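Local atomic coordinates of ketosynthase (Streptomyces sp. MSC090213JE08, PDB entry 6KXF), a protein that probably catalyses the condensation of fatty acyl-ACP with malonyl-ACP to give 3-oxoacyl-ACP, releasing carbon dioxide, as a beta-ketoacyl-ACP synthase. Residues H268-N273 and S393-N398; T168-G173 and H336-A341; Q227-G232 and T303-N308. All coordinates share one frame; numbering follows the deposited sequence.

How the interactions relate
Six segments scattered over more than half the chain converge on one channel, the usual way in which a thiolase fold builds its active site from loops at the ends of strands and helices. Their order is 168-173, 227-232, 268-273, 303-308, 336-341 and 393-398: interaction 3 is nested within the loop closed by interaction 2, and interaction 1 alternates with both. The three centres lie about 13 to 14 Å apart, and all three contacts touch the same pantetheine-based ligand. Interaction 2 holds its covalent attachment point, whereas interactions 1 and 3 line its arm, interaction 1 also meeting the acyl chain. Probable backbone hydrogen bonds between His-336 and both Leu-230 and Gly-232 tie interactions 2 and 3 together directly.

Interaction 1 (H268-N273 and S393-N398); sequences HPTAPN and SAFAGN. With DYF ([(3~{R})-2,2-dimethyl-4-[[3-[2-[[(~{E})-oct-2-enoyl]amino]ethylamino]-3-oxidanylidene-propyl]amino]-3-oxidanyl-4-oxidanylidene-butyl] dihydrogen phosphate), chain D.
With CG anti to its carbonyl carbon and beside the backbone N (chi1 -66°), Phe-395 sets its ring face against Thr-270 CB, while chi1 of Thr-270 (70°) turns OG1 toward ligand O11. The loop 393-398, which joins strands 387-393 and 398-405, probably corresponds to the phenylalanine-bearing gating loop of FabF-type ketosynthases. Here it meets the loop ahead of helix 274-288. Thr-270 CB sits over one face of Phe-395, 4.2 Å from the ring centroid, in a CH-pi contact. On the opposite face lies the acyl chain of the ligand, with its C28 3.7 Å from Phe-395 CD2. The pantetheine arm passes the ring edge instead, where ligand C15 is nearly in the ring plane, so the ligand curls round the phenyl group.

The backbones are pinned by a nearly straight bond from Ala-396 N to Pro-269 O, 2.9 Å long. A water bridges the same two loops, donating to His-268 O and Ala-271 O and accepting from Gly-397 N. Within 268-273 the turn is fastened by His-268 ND1, which accepts from both Thr-270 N and Ala-271 N, the first close to the imidazole plane and the second well out of it. The other ring nitrogen, NE2, bonds to Asp-40 of the ACP chain, so one imidazole serves both the turn and the docked carrier protein. Pro-150 of a neighbouring ketosynthase chain packs on Pro-269 and Thr-270. Facing the ligand, Thr-270 O accepts a hydrogen bond from ligand N14 at 3.2 Å, and Thr-270 OG1 and ligand O11 share a weak one, 3.4 Å.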
loop_
_atom_site.group_PDB
_atom_site.type_symbol
_atom_site.label_atom_id
_atom_site.label_comp_id
_atom_site.label_asym_id
_atom_site.label_seq_id
_atom_site.Cartn_x
_atom_site.Cartn_y
_atom_site.Cartn_z
ATOM N N HIS A 268 -14.719 9.126 -2.098
ATOM C CA HIS A 268 -13.834 10.234 -2.117
ATOM C C HIS A 268 -12.386 9.757 -1.949
ATOM O O HIS A 268 -12.140 8.710 -1.342
ATOM C CB HIS A 268 -14.249 11.184 -0.990
ATOM C CG HIS A 268 -13.718 12.563 -1.154
ATOM N ND1 HIS A 268 -12.440 12.904 -0.759
ATOM C CD2 HIS A 268 -14.278 13.683 -1.685
ATOM C CE1 HIS A 268 -12.239 14.191 -1.005
ATOM N NE2 HIS A 268 -13.358 14.696 -1.579
ATOM N N PRO A 269 -11.392 10.483 -2.511
ATOM C CA PRO A 269 -9.980 10.111 -2.390
ATOM C C PRO A 269 -9.316 10.253 -1.000
ATOM O O PRO A 269 -8.320 9.570 -0.746
ATOM C CB PRO A 269 -9.278 11.121 -3.326
ATOM C CG PRO A 269 -10.356 11.654 -4.230
ATOM C CD PRO A 269 -11.573 11.689 -3.342
ATOM N N THR A 270 -9.827 11.160 -0.143
ATOM C CA THR A 270 -9.221 11.476 1.135
ATOM C C THR A 270 -10.233 11.430 2.292
ATOM O O THR A 270 -9.841 11.153 3.425
ATOM C CB THR A 270 -8.479 12.822 1.107
ATOM O OG1 THR A 270 -9.424 13.895 1.010
ATOM C CG2 THR A 270 -7.436 12.883 0.007
ATOM N N ALA A 271 -11.513 11.704 2.019
ATOM C CA ALA A 271 -12.523 11.790 3.044
ATOM C C ALA A 271 -12.928 10.391 3.462
ATOM O O ALA A 271 -13.061 9.522 2.614
ATOM C CB ALA A 271 -13.736 12.542 2.549
ATOM N N PRO A 272 -13.169 10.139 4.768
ATOM C CA PRO A 272 -13.693 8.848 5.208
ATOM C C PRO A 272 -15.187 8.780 4.884
ATOM O O PRO A 272 -15.781 9.786 4.689
ATOM C CB PRO A 272 -13.463 8.863 6.716
ATOM C CG PRO A 272 -13.539 10.326 7.060
ATOM C CD PRO A 272 -12.893 11.038 5.893
ATOM N N ASN A 273 -15.751 7.584 4.913
ATOM C CA ASN A 273 -17.110 7.358 4.515
ATOM C C ASN A 273 -17.806 6.505 5.566
ATOM O O ASN A 273 -17.353 5.395 5.860
ATOM C CB ASN A 273 -17.161 6.655 3.164
ATOM C CG ASN A 273 -18.546 6.668 2.584
ATOM O OD1 ASN A 273 -19.299 5.741 2.833
ATOM N ND2 ASN A 273 -18.879 7.725 1.858
ATOM N N SER A 393 -8.581 2.687 8.749
ATOM C CA SER A 393 -8.998 3.156 7.454
ATOM C C SER A 393 -7.924 4.094 6.897
ATOM O O SER A 393 -6.961 4.473 7.586
ATOM C CB SER A 393 -10.390 3.775 7.494
ATOM O OG SER A 393 -10.317 5.135 7.842
ATOM N N ALA A 394 -8.040 4.391 5.611
ATOM C CA ALA A 394 -7.002 5.120 4.913
ATOM C C ALA A 394 -7.601 5.984 3.791
ATOM O O ALA A 394 -8.775 5.840 3.471
ATOM C CB ALA A 394 -6.031 4.111 4.358
ATOM N N PHE A 395 -6.766 6.852 3.193
ATOM C CA PHE A 395 -7.093 7.461 1.928
ATOM C C PHE A 395 -7.416 6.360 0.916
ATOM O O PHE A 395 -7.166 5.159 1.180
ATOM C CB PHE A 395 -5.956 8.364 1.446
ATOM C CG PHE A 395 -5.697 9.587 2.292
ATOM C CD1 PHE A 395 -6.577 9.985 3.294
ATOM C CD2 PHE A 395 -4.572 10.365 2.069
ATOM C CE1 PHE A 395 -6.315 11.099 4.073
ATOM C CE2 PHE A 395 -4.338 11.509 2.818
ATOM C CZ PHE A 395 -5.212 11.878 3.815
ATOM N N ALA A 396 -8.050 6.757 -0.200
ATOM C CA ALA A 396 -8.477 5.809 -1.291
ATOM C C ALA A 396 -9.651 4.916 -0.824
ATOM O O ALA A 396 -9.960 3.887 -1.432
ATOM C CB ALA A 396 -7.283 4.997 -1.747
ATOM N N GLY A 397 -10.302 5.301 0.283
ATOM C CA GLY A 397 -11.488 4.637 0.787
ATOM C C GLY A 397 -11.237 3.229 1.299
ATOM O O GLY A 397 -12.176 2.453 1.371
ATOM N N ASN A 398 -9.986 2.896 1.668
ATOM C CA ASN A 398 -9.628 1.541 2.098
ATOM C C ASN A 398 -9.975 1.410 3.591
ATOM O O ASN A 398 -9.398 2.118 4.395
ATOM C CB ASN A 398 -8.124 1.212 1.900
ATOM C CG ASN A 398 -7.672 1.122 0.450
ATOM O OD1 ASN A 398 -6.512 0.820 0.171
ATOM N ND2 ASN A 398 -8.585 1.321 -0.489
HETATM C C29 DYF D . -0.888 9.807 3.699
HETATM C C26 DYF D . -3.127 8.323 6.572
HETATM C C25 DYF D . -4.316 8.914 6.759
HETATM O O13 DYF D . -9.349 15.144 7.167
HETATM C C21 DYF D . -7.835 8.068 6.870
HETATM C C17 DYF D . -8.670 11.211 8.516
HETATM O O11 DYF D . -10.692 15.082 3.880
HETATM N N22 DYF D . -6.679 7.766 7.501
HETATM C C10 DYF D . -10.289 15.789 5.038
HETATM N N19 DYF D . -8.944 9.989 7.824
HETATM C C30 DYF D . -0.321 9.029 2.487
HETATM C C31 DYF D . 0.706 9.764 1.617
HETATM N N14 DYF D . -9.280 13.524 5.570
HETATM C C28 DYF D . -2.022 8.999 4.348
HETATM C C27 DYF D . -1.937 8.982 5.858
HETATM C C23 DYF D . -5.363 8.150 7.606
HETATM C C20 DYF D . -8.502 8.661 8.176
HETATM C C16 DYF D . -9.311 12.357 7.756
HETATM C C15 DYF D . -8.601 12.587 6.443
HETATM C C12 DYF D . -9.608 14.842 6.041
HETATM C C01 DYF D . -8.084 16.339 3.864
HETATM C C02 DYF D . -9.372 16.918 4.494
HETATM C C03 DYF D . -8.986 17.950 5.573
HETATM C C04 DYF D . -10.196 17.659 3.409
HETATM O O05 DYF D . -11.341 18.225 4.010
HETATM P P06 DYF D . -12.887 17.733 3.681
HETATM O O07 DYF D . -13.497 18.752 2.729
HETATM O O08 DYF D . -13.631 17.815 5.003
HETATM O O09 DYF D . -12.973 16.457 2.870
HETATM O O18 DYF D . -8.027 11.348 9.532
HETATM O O24 DYF D . -5.135 7.531 8.623
HETATM O O HOH W 1 -10.678 8.174 1.392
#

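Interaction 2 (T168-G173 and H336-A341); sequences TACAAG and HSMGAA. With DYF ([(3~{R})-2,2-dimethyl-4-[[3-[2-[[(~{E})-oct-2-enoyl]amino]ethylamino]-3-oxidanylidene-propyl]amino]-3-oxidanyl-4-oxidanylidene-butyl] dihydrogen phosphate), chain D.
This contact is the heart of the ketosynthase active site, where the cysteine turn that opens helix 172-185 in the thiolase fold meets the histidine loop leading into helix 341-355. Cys-170 SG is bonded covalently to ligand C26, the beta carbon of the original octenoyl amide, as expected for conjugate addition of the thiol. His-336 is its neighbour: CG lies anti to the backbone N (chi1 -165°), which swings the imidazole inward until NE2 comes within 3.4 Å of Cys-170 SG. The sulfur approaches the ring obliquely, 4.1 Å from its centroid. As in related enzymes, the pair probably belongs to a Cys-His-His triad completed by His-301. NE2 also appears to donate to ligand O24, although the position of that oxygen is doubtful. ND1, on the other side of the ring, accepts from Met-338 N at 3.0 Å, a bond tilted from the ring plane that helps fix the imidazole's rotation. Met-338 folds back at chi2 and places SD above one face of the imidazole, toward its rim, 4.2 Å from Cys-170 SG.

Beside the cysteine, backbone meets backbone. Ala-169 and Met-338 both take unusual positive-phi conformations, and each opens a turn whose closing bond runs to its own carbonyl, from Ala-172 N and Ala-341 N respectively. The two turns meet largely through backbone atoms: Gly-339 CA makes a CA-H...O contact with Ala-169 O, and a water lies between Cys-170 O and Met-338 O. Further along the chain, Gly-173 N reaches Gly-339 O in a weak hydrogen bond of 3.3 Å.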
loop_
_atom_site.group_PDB
_atom_site.type_symbol
_atom_site.label_atom_id
_atom_site.label_comp_id
_atom_site.label_asym_id
_atom_site.label_seq_id
_atom_site.Cartn_x
_atom_site.Cartn_y
_atom_site.Cartn_z
ATOM N N THR A 168 -1.399 -0.171 1.634
ATOM C CA THR A 168 -2.743 0.433 1.830
ATOM C C THR A 168 -2.682 1.450 2.975
ATOM O O THR A 168 -3.657 1.652 3.683
ATOM C CB THR A 168 -3.806 -0.628 2.094
ATOM O OG1 THR A 168 -3.453 -1.392 3.255
ATOM C CG2 THR A 168 -4.006 -1.548 0.913
ATOM N N ALA A 169 -1.508 2.080 3.123
ATOM C CA ALA A 169 -1.285 3.291 3.880
ATOM C C ALA A 169 -1.775 3.093 5.323
ATOM O O ALA A 169 -1.323 2.198 6.015
ATOM C CB ALA A 169 -1.941 4.444 3.151
ATOM N N CYS A 170 -2.722 3.910 5.783
ATOM C CA CYS A 170 -3.014 3.999 7.177
ATOM C C CYS A 170 -3.867 2.814 7.658
ATOM O O CYS A 170 -4.067 2.697 8.817
ATOM C CB CYS A 170 -3.651 5.360 7.451
ATOM S SG CYS A 170 -2.405 6.648 7.209
ATOM N N ALA A 171 -4.316 1.925 6.760
ATOM C CA ALA A 171 -4.957 0.683 7.101
ATOM C C ALA A 171 -4.023 -0.524 6.965
ATOM O O ALA A 171 -4.450 -1.632 7.243
ATOM C CB ALA A 171 -6.187 0.459 6.239
ATOM N N ALA A 172 -2.763 -0.341 6.574
ATOM C CA ALA A 172 -1.964 -1.478 6.111
ATOM C C ALA A 172 -1.715 -2.562 7.176
ATOM O O ALA A 172 -1.739 -3.733 6.829
ATOM C CB ALA A 172 -0.674 -0.965 5.556
ATOM N N GLY A 173 -1.455 -2.199 8.452
ATOM C CA GLY A 173 -1.291 -3.201 9.483
ATOM C C GLY A 173 -2.451 -4.212 9.585
ATOM O O GLY A 173 -2.236 -5.422 9.688
ATOM N N HIS A 336 0.091 9.217 15.181
ATOM C CA HIS A 336 -0.306 8.411 14.016
ATOM C C HIS A 336 0.944 7.749 13.427
ATOM O O HIS A 336 1.722 8.385 12.732
ATOM C CB HIS A 336 -1.079 9.256 12.996
ATOM C CG HIS A 336 -1.821 8.469 11.962
ATOM N ND1 HIS A 336 -1.493 7.182 11.634
ATOM C CD2 HIS A 336 -2.828 8.814 11.136
ATOM C CE1 HIS A 336 -2.309 6.727 10.709
ATOM N NE2 HIS A 336 -3.141 7.727 10.370
ATOM N N SER A 337 1.139 6.465 13.728
ATOM C CA SER A 337 2.296 5.716 13.192
ATOM C C SER A 337 2.031 5.123 11.790
ATOM O O SER A 337 2.743 4.278 11.315
ATOM C CB SER A 337 2.741 4.666 14.178
ATOM O OG SER A 337 1.695 3.804 14.540
ATOM N N MET A 338 1.026 5.638 11.084
ATOM C CA MET A 338 0.887 5.431 9.647
ATOM C C MET A 338 0.608 3.931 9.378
ATOM O O MET A 338 -0.380 3.399 9.900
ATOM C CB MET A 338 2.154 5.945 8.942
ATOM C CG MET A 338 2.430 7.426 9.248
ATOM S SD MET A 338 0.953 8.487 8.825
ATOM C CE MET A 338 1.516 9.980 9.645
ATOM N N GLY A 339 1.462 3.241 8.606
ATOM C CA GLY A 339 1.292 1.801 8.322
ATOM C C GLY A 339 1.407 0.943 9.586
ATOM O O GLY A 339 0.762 -0.111 9.680
ATOM N N ALA A 340 2.232 1.376 10.559
ATOM C CA ALA A 340 2.404 0.657 11.791
ATOM C C ALA A 340 1.188 0.832 12.722
ATOM O O ALA A 340 1.040 0.045 13.626
ATOM C CB ALA A 340 3.667 1.107 12.478
ATOM N N ALA A 341 0.305 1.822 12.492
ATOM C CA ALA A 341 -0.694 2.236 13.518
ATOM C C ALA A 341 -1.636 1.082 13.849
ATOM O O ALA A 341 -1.883 0.812 15.009
ATOM C CB ALA A 341 -1.496 3.439 13.096
HETATM C C29 DYF D . -0.888 9.807 3.699
HETATM C C26 DYF D . -3.127 8.323 6.572
HETATM C C25 DYF D . -4.316 8.914 6.759
HETATM O O13 DYF D . -9.349 15.144 7.167
HETATM C C21 DYF D . -7.835 8.068 6.870
HETATM C C17 DYF D . -8.670 11.211 8.516
HETATM O O11 DYF D . -10.692 15.082 3.880
HETATM N N22 DYF D . -6.679 7.766 7.501
HETATM C C10 DYF D . -10.289 15.789 5.038
HETATM N N19 DYF D . -8.944 9.989 7.824
HETATM C C30 DYF D . -0.321 9.029 2.487
HETATM C C31 DYF D . 0.706 9.764 1.617
HETATM N N14 DYF D . -9.280 13.524 5.570
HETATM C C28 DYF D . -2.022 8.999 4.348
HETATM C C27 DYF D . -1.937 8.982 5.858
HETATM C C23 DYF D . -5.363 8.150 7.606
HETATM C C20 DYF D . -8.502 8.661 8.176
HETATM C C16 DYF D . -9.311 12.357 7.756
HETATM C C15 DYF D . -8.601 12.587 6.443
HETATM C C12 DYF D . -9.608 14.842 6.041
HETATM C C01 DYF D . -8.084 16.339 3.864
HETATM C C02 DYF D . -9.372 16.918 4.494
HETATM C C03 DYF D . -8.986 17.950 5.573
HETATM C C04 DYF D . -10.196 17.659 3.409
HETATM O O05 DYF D . -11.341 18.225 4.010
HETATM P P06 DYF D . -12.887 17.733 3.681
HETATM O O07 DYF D . -13.497 18.752 2.729
HETATM O O08 DYF D . -13.631 17.815 5.003
HETATM O O09 DYF D . -12.973 16.457 2.870
HETATM O O18 DYF D . -8.027 11.348 9.532
HETATM O O24 DYF D . -5.135 7.531 8.623
HETATM O O HOH W 2 -2.179 1.228 9.902
#

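Interaction 3 (Q227-G232 and T303-N308); sequences QGILTG and TGTKAN. With DYF ([(3~{R})-2,2-dimethyl-4-[[3-[2-[[(~{E})-oct-2-enoyl]amino]ethylamino]-3-oxidanylidene-propyl]amino]-3-oxidanyl-4-oxidanylidene-butyl] dihydrogen phosphate), chain D.
The pantetheine-binding rim of the channel is formed here by the His-Gly-Thr-Gly-Thr motif that begins at His-301, backed by the loop ahead of strand 234-242. Ile-229 supplies the backing: its CG2 presses against Thr-303 O at 3.4 Å and lies beside Thr-305 CG2, the two side chains running side by side in the same direction. Both Gly-228 and Gly-304 adopt positive-phi backbone angles that suit glycine, and their backbones run close together. Gly-228 N makes a weak, bent hydrogen bond to Gly-304 O, and a water bridges the two segments, donating to Gly-228 O and Gly-304 O.

On the ligand side, two hydroxyls grip one amide oxygen. Thr-303 OG1 donates to ligand O18 at 3.0 Å and Thr-305 OG1 does so at 2.8 Å. The second hydroxyl also accepts from Asn-308 N, so a single OG1 both caps helix 306-320 and holds the arm, while Asn-308 CB closes on the same O18. Paired threonines clasping a pantetheine carbonyl are characteristic of the HGTGT motif of beta-ketoacyl synthases.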
loop_
_atom_site.group_PDB
_atom_site.type_symbol
_atom_site.label_atom_id
_atom_site.label_comp_id
_atom_site.label_asym_id
_atom_site.label_seq_id
_atom_site.Cartn_x
_atom_site.Cartn_y
_atom_site.Cartn_z
ATOM N N GLN A 227 -7.830 19.088 17.092
ATOM C CA GLN A 227 -7.194 19.830 16.000
ATOM C C GLN A 227 -6.278 18.965 15.121
ATOM O O GLN A 227 -5.451 19.527 14.407
ATOM C CB GLN A 227 -6.303 20.926 16.585
ATOM C CG GLN A 227 -7.012 21.767 17.635
ATOM C CD GLN A 227 -7.926 22.764 16.975
ATOM O OE1 GLN A 227 -7.622 23.302 15.913
ATOM N NE2 GLN A 227 -9.064 23.011 17.598
ATOM N N GLY A 228 -6.396 17.637 15.193
ATOM C CA GLY A 228 -5.658 16.728 14.286
ATOM C C GLY A 228 -4.596 15.894 14.997
ATOM O O GLY A 228 -4.602 15.761 16.238
ATOM N N ILE A 229 -3.660 15.370 14.182
ATOM C CA ILE A 229 -2.700 14.290 14.512
ATOM C C ILE A 229 -1.355 14.882 14.945
ATOM O O ILE A 229 -1.027 16.053 14.675
ATOM C CB ILE A 229 -2.471 13.368 13.288
ATOM C CG1 ILE A 229 -1.495 13.982 12.271
ATOM C CG2 ILE A 229 -3.779 13.023 12.620
ATOM C CD1 ILE A 229 -0.899 13.006 11.268
ATOM N N LEU A 230 -0.520 14.015 15.528
ATOM C CA LEU A 230 0.914 14.170 15.454
ATOM C C LEU A 230 1.375 12.989 14.614
ATOM O O LEU A 230 0.713 11.964 14.653
ATOM C CB LEU A 230 1.575 14.116 16.831
ATOM C CG LEU A 230 1.286 15.275 17.771
ATOM C CD1 LEU A 230 1.685 14.919 19.182
ATOM C CD2 LEU A 230 1.988 16.538 17.324
ATOM N N THR A 231 2.432 13.174 13.831
ATOM C CA THR A 231 3.023 12.076 13.073
ATOM C C THR A 231 3.804 11.170 14.033
ATOM O O THR A 231 4.376 11.620 15.033
ATOM C CB THR A 231 3.888 12.583 11.914
ATOM O OG1 THR A 231 5.016 13.284 12.432
ATOM C CG2 THR A 231 3.123 13.451 10.941
ATOM N N GLY A 232 3.772 9.871 13.740
ATOM C CA GLY A 232 4.422 8.873 14.512
ATOM C C GLY A 232 5.168 7.894 13.619
ATOM O O GLY A 232 5.252 8.070 12.422
ATOM N N THR A 303 -7.945 9.098 14.696
ATOM C CA THR A 303 -6.755 9.876 14.431
ATOM C C THR A 303 -6.759 11.237 15.118
ATOM O O THR A 303 -5.687 11.893 15.225
ATOM C CB THR A 303 -6.563 10.110 12.930
ATOM O OG1 THR A 303 -7.772 10.684 12.423
ATOM C CG2 THR A 303 -6.208 8.840 12.185
ATOM N N GLY A 304 -7.935 11.701 15.544
ATOM C CA GLY A 304 -8.034 12.993 16.187
ATOM C C GLY A 304 -8.289 14.112 15.189
ATOM O O GLY A 304 -8.268 15.261 15.539
ATOM N N THR A 305 -8.540 13.776 13.922
ATOM C CA THR A 305 -8.995 14.820 12.965
ATOM C C THR A 305 -10.505 15.069 13.132
ATOM O O THR A 305 -11.267 14.229 13.647
ATOM C CB THR A 305 -8.675 14.478 11.499
ATOM O OG1 THR A 305 -9.361 13.291 11.087
ATOM C CG2 THR A 305 -7.201 14.292 11.234
ATOM N N LYS A 306 -10.943 16.237 12.660
ATOM C CA LYS A 306 -12.367 16.598 12.710
ATOM C C LYS A 306 -13.155 15.540 11.924
ATOM O O LYS A 306 -14.057 14.905 12.469
ATOM C CB LYS A 306 -12.577 18.052 12.260
ATOM C CG LYS A 306 -12.686 19.076 13.395
ATOM C CD LYS A 306 -14.011 18.968 14.217
ATOM C CE LYS A 306 -14.226 20.013 15.308
ATOM N NZ LYS A 306 -13.038 20.185 16.191
ATOM N N ALA A 307 -12.741 15.279 10.679
ATOM C CA ALA A 307 -13.510 14.436 9.767
ATOM C C ALA A 307 -13.459 12.985 10.232
ATOM O O ALA A 307 -14.464 12.293 10.174
ATOM C CB ALA A 307 -12.971 14.559 8.363
ATOM N N ASN A 308 -12.289 12.515 10.694
ATOM C CA ASN A 308 -12.190 11.062 10.994
ATOM C C ASN A 308 -13.137 10.691 12.148
ATOM O O ASN A 308 -13.927 9.761 12.050
ATOM C CB ASN A 308 -10.801 10.575 11.396
ATOM C CG ASN A 308 -10.871 9.117 11.814
ATOM O OD1 ASN A 308 -10.940 8.247 10.954
ATOM N ND2 ASN A 308 -10.990 8.850 13.111
HETATM C C29 DYF D . -0.888 9.807 3.699
HETATM C C26 DYF D . -3.127 8.323 6.572
HETATM C C25 DYF D . -4.316 8.914 6.759
HETATM O O13 DYF D . -9.349 15.144 7.167
HETATM C C21 DYF D . -7.835 8.068 6.870
HETATM C C17 DYF D . -8.670 11.211 8.516
HETATM O O11 DYF D . -10.692 15.082 3.880
HETATM N N22 DYF D . -6.679 7.766 7.501
HETATM C C10 DYF D . -10.289 15.789 5.038
HETATM N N19 DYF D . -8.944 9.989 7.824
HETATM C C30 DYF D . -0.321 9.029 2.487
HETATM C C31 DYF D . 0.706 9.764 1.617
HETATM N N14 DYF D . -9.280 13.524 5.570
HETATM C C28 DYF D . -2.022 8.999 4.348
HETATM C C27 DYF D . -1.937 8.982 5.858
HETATM C C23 DYF D . -5.363 8.150 7.606
HETATM C C20 DYF D . -8.502 8.661 8.176
HETATM C C16 DYF D . -9.311 12.357 7.756
HETATM C C15 DYF D . -8.601 12.587 6.443
HETATM C C12 DYF D . -9.608 14.842 6.041
HETATM C C01 DYF D . -8.084 16.339 3.864
HETATM C C02 DYF D . -9.372 16.918 4.494
HETATM C C03 DYF D . -8.986 17.950 5.573
HETATM C C04 DYF D . -10.196 17.659 3.409
HETATM O O05 DYF D . -11.341 18.225 4.010
HETATM P P06 DYF D . -12.887 17.733 3.681
HETATM O O07 DYF D . -13.497 18.752 2.729
HETATM O O08 DYF D . -13.631 17.815 5.003
HETATM O O09 DYF D . -12.973 16.457 2.870
HETATM O O18 DYF D . -8.027 11.348 9.532
HETATM O O24 DYF D . -5.135 7.531 8.623
HETATM O O HOH W 3 -6.645 16.014 17.802
#